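Local atomic coordinates of Lmo1499 protein (Listeria monocytogenes, PDB entry 4IIW), a protein that probably acts as a lytic transglycosylase that cuts nascent peptidoglycan strands endolytically and so terminates their elongation. Residues Y264-H269 with Y275-V280. Sequence-based numbering, arbitrary orientation.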
# COMPACT_ATOMS: atom_id res chain seq x y z
N TYR B 264 19.30 39.07 -27.54
CA TYR B 264 20.58 38.42 -27.75
C TYR B 264 21.66 39.08 -26.89
O TYR B 264 22.54 38.39 -26.37
CB TYR B 264 20.97 38.42 -29.22
CG TYR B 264 22.29 37.73 -29.45
CD1 TYR B 264 22.36 36.34 -29.51
CD2 TYR B 264 23.47 38.46 -29.57
CE1 TYR B 264 23.57 35.69 -29.71
CE2 TYR B 264 24.68 37.82 -29.76
CZ TYR B 264 24.73 36.44 -29.83
OH TYR B 264 25.92 35.82 -30.02
N ALA B 265 21.58 40.40 -26.74
CA ALA B 265 22.53 41.14 -25.91
C ALA B 265 22.53 40.59 -24.48
O ALA B 265 23.59 40.44 -23.87
CB ALA B 265 22.17 42.62 -25.89
N LEU B 266 21.34 40.28 -23.97
CA LEU B 266 21.18 39.72 -22.62
C LEU B 266 21.43 38.21 -22.57
O LEU B 266 21.31 37.60 -21.51
CB LEU B 266 19.78 39.98 -22.10
CG LEU B 266 19.32 41.42 -21.89
CD1 LEU B 266 17.86 41.42 -21.54
CD2 LEU B 266 20.13 42.12 -20.81
N GLY B 267 21.75 37.61 -23.72
CA GLY B 267 21.97 36.17 -23.79
C GLY B 267 20.80 35.48 -23.13
O GLY B 267 20.99 34.63 -22.26
N GLU B 268 19.60 35.85 -23.55
CA GLU B 268 18.39 35.34 -22.94
C GLU B 268 17.37 34.93 -24.00
O GLU B 268 17.13 35.68 -24.94
CB GLU B 268 17.82 36.44 -22.04
CG GLU B 268 16.86 36.00 -20.95
CD GLU B 268 16.47 37.17 -20.04
OE1 GLU B 268 16.84 38.32 -20.36
OE2 GLU B 268 15.80 36.93 -19.01
N HIS B 269 16.80 33.73 -23.86
CA HIS B 269 15.81 33.22 -24.80
C HIS B 269 14.40 33.32 -24.21
O HIS B 269 13.83 32.35 -23.70
CB HIS B 269 16.14 31.77 -25.20
CG HIS B 269 15.12 31.14 -26.11
ND1 HIS B 269 14.26 30.14 -25.68
CD2 HIS B 269 14.81 31.37 -27.40
CE1 HIS B 269 13.48 29.78 -26.68
NE2 HIS B 269 13.79 30.51 -27.74
N TYR B 275 11.22 47.16 -20.37
CA TYR B 275 11.86 48.47 -20.55
C TYR B 275 13.29 48.48 -20.03
O TYR B 275 14.16 49.08 -20.64
CB TYR B 275 11.07 49.58 -19.85
CG TYR B 275 9.84 50.07 -20.59
CD1 TYR B 275 9.97 50.82 -21.76
CD2 TYR B 275 8.56 49.83 -20.09
CE1 TYR B 275 8.85 51.29 -22.43
CE2 TYR B 275 7.43 50.31 -20.75
CZ TYR B 275 7.58 51.04 -21.93
OH TYR B 275 6.47 51.51 -22.59
N LYS B 276 13.51 47.82 -18.89
CA LYS B 276 14.85 47.73 -18.31
C LYS B 276 15.82 47.02 -19.27
O LYS B 276 17.02 47.31 -19.27
CB LYS B 276 14.82 47.02 -16.95
CG LYS B 276 16.20 46.80 -16.32
CD LYS B 276 16.10 46.42 -14.84
CE LYS B 276 17.48 46.32 -14.18
NZ LYS B 276 17.37 46.19 -12.69
N ASP B 277 15.30 46.10 -20.07
CA ASP B 277 16.11 45.38 -21.04
C ASP B 277 16.57 46.30 -22.18
O ASP B 277 17.69 46.17 -22.68
CB ASP B 277 15.33 44.18 -21.61
CG ASP B 277 15.03 43.12 -20.55
OD1 ASP B 277 15.71 43.09 -19.50
OD2 ASP B 277 14.11 42.31 -20.79
N LEU B 278 15.72 47.24 -22.57
CA LEU B 278 16.04 48.18 -23.65
C LEU B 278 17.20 49.12 -23.29
O LEU B 278 17.79 49.75 -24.17
CB LEU B 278 14.80 49.02 -24.02
CG LEU B 278 13.57 48.24 -24.51
CD1 LEU B 278 12.37 49.17 -24.71
CD2 LEU B 278 13.88 47.47 -25.80
N GLU B 279 17.52 49.20 -22.00
CA GLU B 279 18.60 50.06 -21.54
C GLU B 279 19.95 49.33 -21.43
O GLU B 279 20.98 49.97 -21.24
CB GLU B 279 18.21 50.71 -20.20
CG GLU B 279 19.12 51.86 -19.76
CD GLU B 279 18.80 52.38 -18.38
OE1 GLU B 279 17.73 52.04 -17.84
OE2 GLU B 279 19.62 53.15 -17.83
N VAL B 280 19.95 48.00 -21.59
CA VAL B 280 21.18 47.18 -21.47
C VAL B 280 22.38 47.73 -22.25
O VAL B 280 22.28 48.03 -23.44
CB VAL B 280 20.97 45.75 -21.92
CG1 VAL B 280 20.57 45.72 -23.39
CG2 VAL B 280 22.24 44.95 -21.70
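L266 reaches across to D277 and V280 with the two methyls of its fork. Its CB points toward the short helical turn 275-278, and CG lies anti to the carbonyl carbon, beside the backbone N (chi1 -63°); neither atom closely approaches 275-280, so the methyls do the touching. L266 CD1 rests by van der Waals contact against CB, CG and OD1 of D277, 3.4 Å from D277 CG, with no polar bond made there, and the two side chains cross at about a right angle. L266 CD2 goes to the valine, 3.6 Å from V280 CG2. Beta-branched V280 turns its other methyl, CG1, to the small A265, whose CB is 4.3 Å away, a looser apolar contact. Leucine suits the post because its forked end can touch two residues at once. Aspartate can border a methyl while its OD2 accepts a hydrogen bond from T274 N, just before the turn. G267, a glycine that readily takes positive phi, closes helix 259-265 in a Schellman motif. K169 NZ hydrogen-bonds to A265 O, and N285 ND2 to V280 O. The contact thus packs the C-terminal end of helix 259-265 and the residue after it against the turn 275-278 and V280 just beyond, the two segments being joined by five residues with neither helix nor strand.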